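Local structure of periplasmic oligopeptide-binding protein (Burkholderia pseudomallei, 3ZS6) at residues Asp6-Val11 with Gly229-Thr234; Thr138-Ser143 with Ala443-Asp448; Met284-Glu289 with Ser370-Lys375; Ala40-Ser45 with Leu490-Asp495. The protein probably binds oligopeptides in the periplasm and delivers them to an ABC transporter for uptake. All coordinates share one frame; numbering follows the deposited sequence. Where two conformers were deposited one is given.

Contact 1: residues Asp6-Val11 with Gly229-Thr234; sequences DLTRQV and GQIDYT
T8, R9 and Q10 lie on strand 6-11, an outermost strand of a four-stranded mixed sheet, and meet D232 and Y233 in the chain that follows helix 219-227; G229, in a Schellman motif, ends that helix. T8 is gripped twice by D232. Its N gives a hydrogen bond to D232 OD2 (2.9 Å), taken on the anti lone pair, and its O accepts from D232 N at 2.9 Å. Two residues on, Q10 N donates to Y233 O at 2.9 Å, with an N-H...O angle of 168°. Y233 CG is anti to its backbone N (chi1 -171°), which sets it beside the R9 chain. Over one face of the Y233 ring, R9 NE lies 3.9 Å above the plane, and R9 CZ makes a cation-pi contact 4.3 Å from the centroid. Arginine and tyrosine run side by side, their flat groups turned 43° apart. Water 1 bridges D232 OD2 and T8 OG1, while Y484 OH holds D232 OD1. S499 OG and the carbonyl of R497 take the R9 nitrogens NH1 and NH2. The D232 carboxylate serves a backbone N-H, a water and a tyrosine hydroxyl; R9 is held by the ring and two oxygens, which probably limits its rotation.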
# COMPACT_ATOMS: atom_id res chain seq x y z
N ASP A 6 -20.39 8.62 16.04
CA ASP A 6 -20.44 7.70 14.91
C ASP A 6 -19.62 8.28 13.78
O ASP A 6 -19.77 9.45 13.43
CB ASP A 6 -21.87 7.50 14.40
CG ASP A 6 -22.77 6.81 15.41
OD1 ASP A 6 -22.26 6.28 16.41
OD2 ASP A 6 -24.00 6.79 15.20
N LEU A 7 -18.76 7.46 13.18
CA LEU A 7 -17.95 7.91 12.06
C LEU A 7 -18.22 7.05 10.84
O LEU A 7 -18.22 5.82 10.93
CB LEU A 7 -16.47 7.85 12.42
CG LEU A 7 -15.51 8.31 11.32
CD1 LEU A 7 -15.60 9.82 11.15
CD2 LEU A 7 -14.09 7.88 11.68
N THR A 8 -18.44 7.69 9.69
CA THR A 8 -18.65 6.99 8.43
C THR A 8 -17.55 7.39 7.45
O THR A 8 -17.40 8.57 7.11
CB THR A 8 -20.02 7.33 7.82
OG1 THR A 8 -21.05 6.92 8.73
CG2 THR A 8 -20.22 6.61 6.48
N ARG A 9 -16.77 6.40 7.00
CA ARG A 9 -15.63 6.63 6.12
C ARG A 9 -15.85 5.94 4.78
O ARG A 9 -16.32 4.80 4.73
CB ARG A 9 -14.34 6.08 6.75
CG ARG A 9 -14.07 6.56 8.19
CD ARG A 9 -12.90 5.78 8.83
NE ARG A 9 -11.64 5.96 8.11
CZ ARG A 9 -10.44 5.97 8.69
NH1 ARG A 9 -10.33 5.79 10.01
NH2 ARG A 9 -9.34 6.16 7.95
N GLN A 10 -15.50 6.62 3.69
CA GLN A 10 -15.65 6.03 2.35
C GLN A 10 -14.34 5.39 1.90
O GLN A 10 -13.28 6.01 2.00
CB GLN A 10 -16.10 7.09 1.33
CG GLN A 10 -16.17 6.57 -0.13
CD GLN A 10 -15.16 7.23 -1.08
OE1 GLN A 10 -14.78 8.40 -0.90
NE2 GLN A 10 -14.74 6.50 -2.10
N VAL A 11 -14.42 4.15 1.42
CA VAL A 11 -13.26 3.49 0.83
C VAL A 11 -13.47 3.24 -0.67
O VAL A 11 -14.61 3.14 -1.13
CB VAL A 11 -12.88 2.19 1.58
CG1 VAL A 11 -12.31 2.53 2.98
CG2 VAL A 11 -14.09 1.27 1.69
N GLY A 229 -24.17 14.80 3.96
CA GLY A 229 -23.92 14.40 5.34
C GLY A 229 -24.04 12.90 5.59
O GLY A 229 -24.19 12.48 6.73
N GLN A 230 -23.99 12.11 4.53
CA GLN A 230 -24.00 10.65 4.66
C GLN A 230 -22.61 10.08 4.97
O GLN A 230 -22.47 8.95 5.43
CB GLN A 230 -24.52 10.01 3.37
CG GLN A 230 -25.95 10.35 2.99
CD GLN A 230 -26.31 9.80 1.61
OE1 GLN A 230 -26.26 10.52 0.62
NE2 GLN A 230 -26.65 8.52 1.55
N ILE A 231 -21.57 10.87 4.69
CA ILE A 231 -20.19 10.46 4.89
C ILE A 231 -19.45 11.57 5.63
O ILE A 231 -19.71 12.74 5.38
CB ILE A 231 -19.50 10.22 3.53
CG1 ILE A 231 -20.15 9.04 2.81
CG2 ILE A 231 -18.01 9.98 3.71
CD1 ILE A 231 -19.65 8.85 1.39
N ASP A 232 -18.53 11.22 6.52
CA ASP A 232 -17.79 12.25 7.26
C ASP A 232 -16.36 12.42 6.76
O ASP A 232 -15.68 13.37 7.13
CB ASP A 232 -17.72 11.92 8.75
CG ASP A 232 -19.08 11.62 9.36
OD1 ASP A 232 -19.91 12.54 9.43
OD2 ASP A 232 -19.30 10.46 9.77
N TYR A 233 -15.93 11.48 5.92
CA TYR A 233 -14.51 11.26 5.67
C TYR A 233 -14.40 10.53 4.33
O TYR A 233 -14.69 9.34 4.25
CB TYR A 233 -13.98 10.37 6.80
CG TYR A 233 -12.48 10.15 6.91
CD1 TYR A 233 -11.79 9.39 5.97
CD2 TYR A 233 -11.76 10.65 8.00
CE1 TYR A 233 -10.42 9.16 6.09
CE2 TYR A 233 -10.39 10.42 8.13
CZ TYR A 233 -9.73 9.68 7.17
OH TYR A 233 -8.38 9.46 7.29
N THR A 234 -14.00 11.24 3.27
CA THR A 234 -13.91 10.62 1.95
C THR A 234 -12.55 9.97 1.73
O THR A 234 -11.60 10.22 2.46
CB THR A 234 -14.14 11.63 0.79
OG1 THR A 234 -12.99 12.48 0.66
CG2 THR A 234 -15.40 12.46 1.02
O HOH W 1 -21.45 9.26 10.59
O HOH W 2 -11.39 7.38 3.33

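Contact 2: residues Thr138-Ser143 with Ala443-Asp448; sequences TEVPVS and ANQKLD
V140 and the side chain of Q445 cross at about a right angle, the valine isopropyl group facing the end of the glutamine. Q445 starts out pointing away from the 138-143 segment; its second torsion (chi2 -53°) bends CD back, and the end of the side chain comes near V140. Which end of that amide is oxygen is doubtful, and the approach is best read as a van der Waals touch. N444 points its CB at the valine, with V140 CG2 4.4 Å from N444 CB, and its backbone O lies 4.3 Å from V140 CB. P141 adds a contact to the same carbonyl, P141 CG lying 4.1 Å from N444 O. The N444 amide is engaged elsewhere, its OD1 accepting from R452 NE. Within 138-143, T138 OG1 donates to V140 O at 2.8 Å, from above the carbonyl plane, about 47° out of it. The two backbones keep their distance, V140 CA and N444 CA being 7.0 Å apart, and the two segments bury only 148 Å² between them. Such a light touch of exposed and partly exposed residues is plain surface packing. It brings the loop between strand 133-137, of the five-stranded antiparallel sheet, and helix 145-148 against the turn between helices 434-443 and 449-464, the second of which is capped at its start by D448.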
# COMPACT_ATOMS: atom_id res chain seq x y z
N THR A 138 16.40 -10.70 12.81
CA THR A 138 16.28 -10.31 11.40
C THR A 138 17.49 -10.79 10.62
O THR A 138 18.57 -10.96 11.19
CB THR A 138 16.15 -8.79 11.24
OG1 THR A 138 17.26 -8.14 11.87
CG2 THR A 138 14.85 -8.29 11.85
N GLU A 139 17.31 -10.99 9.31
CA GLU A 139 18.39 -11.47 8.44
C GLU A 139 19.54 -10.48 8.37
O GLU A 139 20.70 -10.87 8.33
CB GLU A 139 17.86 -11.72 7.02
CG GLU A 139 16.87 -12.87 6.90
CD GLU A 139 17.54 -14.23 6.89
OE1 GLU A 139 18.79 -14.28 7.00
OE2 GLU A 139 16.83 -15.24 6.75
N VAL A 140 19.20 -9.20 8.33
CA VAL A 140 20.19 -8.13 8.32
C VAL A 140 19.68 -7.05 9.27
O VAL A 140 18.52 -7.06 9.65
CB VAL A 140 20.33 -7.51 6.92
CG1 VAL A 140 20.92 -8.52 5.95
CG2 VAL A 140 18.98 -7.00 6.42
N PRO A 141 20.56 -6.13 9.68
CA PRO A 141 20.08 -5.10 10.60
C PRO A 141 19.03 -4.18 9.97
O PRO A 141 19.19 -3.74 8.82
CB PRO A 141 21.35 -4.33 10.99
CG PRO A 141 22.39 -4.73 9.97
CD PRO A 141 22.02 -6.11 9.51
N VAL A 142 17.96 -3.92 10.71
CA VAL A 142 16.87 -3.06 10.26
C VAL A 142 16.55 -2.06 11.37
O VAL A 142 15.96 -2.42 12.39
CB VAL A 142 15.60 -3.89 9.94
CG1 VAL A 142 14.46 -2.98 9.47
CG2 VAL A 142 15.91 -4.96 8.90
N SER A 143 16.93 -0.81 11.17
CA SER A 143 16.88 0.17 12.25
C SER A 143 15.45 0.62 12.56
O SER A 143 15.17 1.14 13.64
CB SER A 143 17.74 1.39 11.91
OG SER A 143 17.18 2.11 10.82
N ALA A 443 23.78 -2.52 0.20
CA ALA A 443 23.37 -1.29 0.88
C ALA A 443 22.94 -1.57 2.31
O ALA A 443 23.18 -0.77 3.21
CB ALA A 443 22.24 -0.60 0.12
N ASN A 444 22.31 -2.72 2.52
CA ASN A 444 21.77 -3.04 3.84
C ASN A 444 22.82 -3.60 4.79
O ASN A 444 22.53 -3.90 5.95
CB ASN A 444 20.56 -3.97 3.72
CG ASN A 444 19.31 -3.24 3.27
OD1 ASN A 444 19.09 -2.09 3.65
ND2 ASN A 444 18.50 -3.89 2.45
N GLN A 445 24.05 -3.73 4.29
CA GLN A 445 25.18 -4.12 5.13
C GLN A 445 25.93 -2.88 5.60
O GLN A 445 26.61 -2.91 6.62
CB GLN A 445 26.13 -5.04 4.36
CG GLN A 445 25.54 -6.40 4.01
CD GLN A 445 24.97 -7.12 5.22
OE1 GLN A 445 23.87 -6.80 5.68
NE2 GLN A 445 25.70 -8.10 5.75
N LYS A 446 25.80 -1.79 4.85
CA LYS A 446 26.48 -0.55 5.18
C LYS A 446 26.12 -0.11 6.59
O LYS A 446 24.96 -0.17 7.00
CB LYS A 446 26.13 0.55 4.18
CG LYS A 446 26.55 0.24 2.75
CD LYS A 446 28.06 0.12 2.62
CE LYS A 446 28.47 -1.30 2.26
NZ LYS A 446 29.93 -1.42 1.97
N LEU A 447 27.13 0.33 7.33
CA LEU A 447 26.94 0.77 8.70
C LEU A 447 26.51 2.23 8.72
O LEU A 447 25.83 2.69 9.63
CB LEU A 447 28.23 0.59 9.50
CG LEU A 447 28.88 -0.79 9.41
CD1 LEU A 447 29.32 -1.11 7.99
CD2 LEU A 447 30.07 -0.88 10.37
N ASP A 448 26.91 2.96 7.68
CA ASP A 448 26.58 4.37 7.55
C ASP A 448 25.30 4.53 6.72
O ASP A 448 25.15 3.91 5.67
CB ASP A 448 27.73 5.11 6.88
CG ASP A 448 27.50 6.60 6.80
OD1 ASP A 448 26.72 7.04 5.92
OD2 ASP A 448 28.10 7.34 7.61

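Contact 3: residues Met284-Glu289 with Ser370-Lys375; sequences MVLDRE and SEWRTK
V285, L286 and D287 belong to the short link between two successive helices, 276-285 and 288-296, and this link packs on E371, W372 and K375 of helix 359-376. The polar part centres on two chain groups of the link. K375 NZ donates to V285 O at 3.0 Å, nearly in line with the C=O bond. D287 N, just before helix 288-296, donates a hydrogen bond to E371 OE2 at 2.8 Å on the anti lone pair. The glutamate reaches it through a bent chain, CD swung round by chi2 82°. A salt bridge joins K375 NZ to the same OE2 at 2.9 Å, so one carboxylate oxygen serves both a backbone N-H and an ammonium group. D287 itself is the N-cap of helix 288-296, its OD1 accepting from I290 N and weakly from E289 N. The apolar part has L286 over a face of the W372 indole: CD2 makes a CH-pi contact 3.9 Å from the centroid of the five-membered ring, while W372 NE1 is hydrogen-bonded to L282 O. V285 CG1 packs against CB and CD of K375, whose chain, extended beyond CG, heads the opposite way to the valine; the modelled fit is tighter than usual and its exact spacing doubtful. Water 3 bridges D287 OD2 (2.7 Å) and K375 NZ (3.0 Å).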
# COMPACT_ATOMS: atom_id res chain seq x y z
N MET A 284 8.27 7.23 -22.22
CA MET A 284 8.85 8.53 -22.51
C MET A 284 7.92 9.45 -23.30
O MET A 284 8.12 10.65 -23.34
CB MET A 284 10.20 8.39 -23.22
CG MET A 284 10.11 7.90 -24.65
SD MET A 284 11.75 7.57 -25.35
CE MET A 284 12.61 9.10 -24.97
N VAL A 285 6.89 8.87 -23.91
CA VAL A 285 5.96 9.68 -24.70
C VAL A 285 4.84 10.35 -23.88
O VAL A 285 4.29 11.38 -24.29
CB VAL A 285 5.38 8.84 -25.86
CG1 VAL A 285 4.05 9.38 -26.31
CG2 VAL A 285 6.39 8.79 -27.02
N LEU A 286 4.51 9.79 -22.72
CA LEU A 286 3.44 10.34 -21.88
C LEU A 286 3.83 11.69 -21.25
O LEU A 286 4.87 11.80 -20.60
CB LEU A 286 3.05 9.36 -20.77
CG LEU A 286 2.63 7.94 -21.14
CD1 LEU A 286 2.56 7.08 -19.87
CD2 LEU A 286 1.30 7.91 -21.89
N ASP A 287 2.98 12.69 -21.44
CA ASP A 287 3.22 14.02 -20.89
C ASP A 287 2.62 14.14 -19.49
O ASP A 287 1.43 14.41 -19.34
CB ASP A 287 2.61 15.07 -21.83
CG ASP A 287 3.13 16.47 -21.56
OD1 ASP A 287 3.45 16.78 -20.40
OD2 ASP A 287 3.20 17.26 -22.53
N ARG A 288 3.46 13.93 -18.47
CA ARG A 288 3.00 13.90 -17.08
C ARG A 288 2.70 15.30 -16.55
O ARG A 288 2.02 15.46 -15.54
CB ARG A 288 4.04 13.20 -16.20
CG ARG A 288 4.34 11.75 -16.60
CD ARG A 288 5.70 11.31 -16.04
NE ARG A 288 6.01 9.93 -16.39
CZ ARG A 288 6.29 9.52 -17.62
NH1 ARG A 288 6.28 10.39 -18.64
NH2 ARG A 288 6.56 8.23 -17.85
N GLU A 289 3.23 16.31 -17.24
CA GLU A 289 2.98 17.69 -16.86
C GLU A 289 1.53 18.04 -17.17
O GLU A 289 0.82 18.57 -16.32
CB GLU A 289 3.95 18.63 -17.60
CG GLU A 289 4.50 19.74 -16.73
CD GLU A 289 3.40 20.62 -16.14
OE1 GLU A 289 2.39 20.85 -16.83
OE2 GLU A 289 3.56 21.07 -14.98
N SER A 370 -4.74 7.98 -25.73
CA SER A 370 -4.66 8.97 -26.80
C SER A 370 -3.21 9.36 -27.05
O SER A 370 -2.77 9.52 -28.19
CB SER A 370 -5.52 10.21 -26.50
OG SER A 370 -4.85 11.10 -25.62
N GLU A 371 -2.46 9.51 -25.97
CA GLU A 371 -1.04 9.81 -26.04
C GLU A 371 -0.31 8.75 -26.88
O GLU A 371 0.44 9.07 -27.81
CB GLU A 371 -0.48 9.85 -24.62
CG GLU A 371 0.73 10.75 -24.44
CD GLU A 371 0.37 12.22 -24.27
OE1 GLU A 371 -0.56 12.71 -24.95
OE2 GLU A 371 1.04 12.89 -23.46
N TRP A 372 -0.55 7.48 -26.55
CA TRP A 372 0.10 6.37 -27.25
C TRP A 372 -0.35 6.25 -28.71
O TRP A 372 0.45 5.95 -29.60
CB TRP A 372 -0.15 5.05 -26.51
CG TRP A 372 0.66 4.92 -25.25
CD1 TRP A 372 1.88 5.47 -25.01
CD2 TRP A 372 0.30 4.20 -24.06
NE1 TRP A 372 2.30 5.14 -23.74
CE2 TRP A 372 1.35 4.36 -23.14
CE3 TRP A 372 -0.81 3.44 -23.69
CZ2 TRP A 372 1.33 3.78 -21.88
CZ3 TRP A 372 -0.83 2.86 -22.43
CH2 TRP A 372 0.23 3.04 -21.54
N ARG A 373 -1.64 6.48 -28.95
CA ARG A 373 -2.15 6.43 -30.31
C ARG A 373 -1.50 7.52 -31.15
O ARG A 373 -0.83 7.24 -32.14
CB ARG A 373 -3.67 6.60 -30.35
CG ARG A 373 -4.18 7.07 -31.71
CD ARG A 373 -5.71 7.10 -31.79
NE ARG A 373 -6.31 7.90 -30.73
CZ ARG A 373 -6.60 9.19 -30.83
NH1 ARG A 373 -6.33 9.85 -31.95
NH2 ARG A 373 -7.14 9.83 -29.81
N THR A 374 -1.69 8.76 -30.73
CA THR A 374 -1.28 9.90 -31.54
C THR A 374 0.24 10.05 -31.66
O THR A 374 0.73 10.59 -32.66
CB THR A 374 -1.87 11.22 -31.00
OG1 THR A 374 -1.38 11.46 -29.68
CG2 THR A 374 -3.39 11.15 -30.96
N LYS A 375 0.98 9.58 -30.67
CA LYS A 375 2.43 9.77 -30.69
C LYS A 375 3.21 8.55 -31.19
O LYS A 375 4.31 8.70 -31.73
CB LYS A 375 2.96 10.22 -29.33
CG LYS A 375 2.48 11.60 -28.91
CD LYS A 375 3.04 12.00 -27.55
CE LYS A 375 2.45 13.32 -27.06
NZ LYS A 375 2.84 13.61 -25.65
O HOH W 3 2.38 16.49 -24.95

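Contact 4: residues Ala40-Ser45 with Leu490-Asp495; sequences ARIDAS and LTNYID
I42 and N492 meet at the flat carboxamide of the asparagine, whose ND2 lies 3.9 Å from I42 CG2 and 2.9 Å from D43 O. N492 CB points toward the 40-45 segment and rests 3.5 Å from A44 O, while chi1 -165° sets CG anti to the backbone N. N492 OD1 accepts from M496 N. The second flat group, the Y493 ring, has T491 O over one face, 3.2 Å above the plane and displaced from the ring centre. A hydrogen bond crosses between the segments from a threonine hydroxyl: T491 OG1 donates to S45 O at 2.8 Å, with a C=O...donor angle of 120°, and it is also bonded to T489 OG1. S45 is fixed in turn by an Asx turn in which D43 OD1 accepts from S45 N at 2.7 Å, from above the carboxylate plane. The same OD1 also accepts from S45 OG at 2.6 Å, on the syn lone pair. On the other segment N492 to D495 make a type I turn. The contact ties the end of strand 40-42, an outermost strand of the five-stranded antiparallel sheet beside strand 48-60, to the loop between strands 485-486 and 503-504, which also lies against strand 253-258 through L490.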
# COMPACT_ATOMS: atom_id res chain seq x y z
N ALA A 40 3.04 -2.62 17.45
CA ALA A 40 3.01 -1.16 17.43
C ALA A 40 1.83 -0.65 16.59
O ALA A 40 1.19 -1.43 15.88
CB ALA A 40 4.33 -0.63 16.88
N ARG A 41 1.57 0.65 16.67
CA ARG A 41 0.56 1.30 15.84
C ARG A 41 1.16 2.56 15.20
O ARG A 41 2.14 3.11 15.71
CB ARG A 41 -0.66 1.76 16.67
CG ARG A 41 -1.45 0.68 17.38
CD ARG A 41 -2.84 1.20 17.78
NE ARG A 41 -2.77 2.48 18.49
CZ ARG A 41 -3.21 3.65 18.00
NH1 ARG A 41 -3.78 3.71 16.80
NH2 ARG A 41 -3.09 4.75 18.73
N ILE A 42 0.56 3.02 14.11
CA ILE A 42 0.85 4.35 13.58
C ILE A 42 -0.27 5.27 13.99
O ILE A 42 -1.43 5.01 13.65
CB ILE A 42 0.93 4.36 12.04
CG1 ILE A 42 1.95 3.33 11.55
CG2 ILE A 42 1.25 5.79 11.54
CD1 ILE A 42 3.36 3.51 12.15
N ASP A 43 0.04 6.34 14.72
CA ASP A 43 -1.01 7.22 15.24
C ASP A 43 -1.38 8.31 14.25
O ASP A 43 -0.94 8.31 13.10
CB ASP A 43 -0.65 7.79 16.63
CG ASP A 43 0.33 8.97 16.57
OD1 ASP A 43 0.62 9.50 15.47
OD2 ASP A 43 0.81 9.37 17.65
N ALA A 44 -2.21 9.26 14.69
CA ALA A 44 -2.78 10.23 13.76
C ALA A 44 -1.70 11.10 13.12
O ALA A 44 -1.86 11.58 12.00
CB ALA A 44 -3.82 11.08 14.45
N SER A 45 -0.60 11.29 13.83
CA SER A 45 0.49 12.12 13.35
C SER A 45 1.45 11.36 12.43
O SER A 45 2.29 11.97 11.77
CB SER A 45 1.30 12.67 14.53
OG SER A 45 2.03 11.62 15.15
N LEU A 490 -1.77 16.63 9.27
CA LEU A 490 -1.31 16.65 7.89
C LEU A 490 0.08 16.04 7.76
O LEU A 490 0.77 16.25 6.77
CB LEU A 490 -1.32 18.09 7.34
CG LEU A 490 -2.66 18.83 7.44
CD1 LEU A 490 -2.55 20.25 6.88
CD2 LEU A 490 -3.78 18.06 6.74
N THR A 491 0.49 15.28 8.77
CA THR A 491 1.84 14.73 8.79
C THR A 491 1.91 13.20 8.70
O THR A 491 2.99 12.62 8.74
CB THR A 491 2.60 15.21 10.04
OG1 THR A 491 1.95 14.70 11.21
CG2 THR A 491 2.62 16.73 10.10
N ASN A 492 0.75 12.55 8.58
CA ASN A 492 0.69 11.09 8.40
C ASN A 492 0.93 10.73 6.92
O ASN A 492 -0.01 10.46 6.17
CB ASN A 492 -0.66 10.56 8.89
CG ASN A 492 -0.67 9.05 9.08
OD1 ASN A 492 -0.27 8.29 8.19
ND2 ASN A 492 -1.16 8.60 10.23
N TYR A 493 2.20 10.73 6.51
CA TYR A 493 2.56 10.63 5.10
C TYR A 493 2.26 9.28 4.42
O TYR A 493 2.21 9.20 3.19
CB TYR A 493 4.04 11.01 4.91
CG TYR A 493 4.36 12.40 5.44
CD1 TYR A 493 3.77 13.53 4.89
CD2 TYR A 493 5.24 12.57 6.50
CE1 TYR A 493 4.05 14.80 5.38
CE2 TYR A 493 5.53 13.83 7.00
CZ TYR A 493 4.94 14.95 6.43
OH TYR A 493 5.23 16.20 6.92
N ILE A 494 2.07 8.22 5.20
CA ILE A 494 1.69 6.95 4.58
C ILE A 494 0.18 6.74 4.66
O ILE A 494 -0.33 5.70 4.26
CB ILE A 494 2.47 5.74 5.13
CG1 ILE A 494 2.04 5.38 6.55
CG2 ILE A 494 3.97 5.97 5.05
CD1 ILE A 494 2.66 4.06 7.03
N ASP A 495 -0.52 7.75 5.16
CA ASP A 495 -1.98 7.73 5.22
C ASP A 495 -2.55 6.50 5.93
O ASP A 495 -3.51 5.88 5.45
CB ASP A 495 -2.61 7.91 3.83
CG ASP A 495 -4.12 8.17 3.91
OD1 ASP A 495 -4.62 8.63 4.97
OD2 ASP A 495 -4.82 7.92 2.92

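Contacts 1 and 4 are neighbours, with centres 19 Å apart and nearest atoms about 4 Å apart, and they share outside partners: R497 binds R9 through its carbonyl and D495 through its guanidinium, while R479 pairs with D495 and, weakly, with T234 O. Contact 2 is on the opposite side of the chain's centre from contact 1, their centres 42 Å apart, and its centre is 25 Å from that of contact 4. Contact 3 stands apart from the rest, its centre at least 36 Å from any other. Contacts 2 and 3 are nested inside the long loop closed by contact 4, whereas contact 1 crosses both 2 and 4 along the chain.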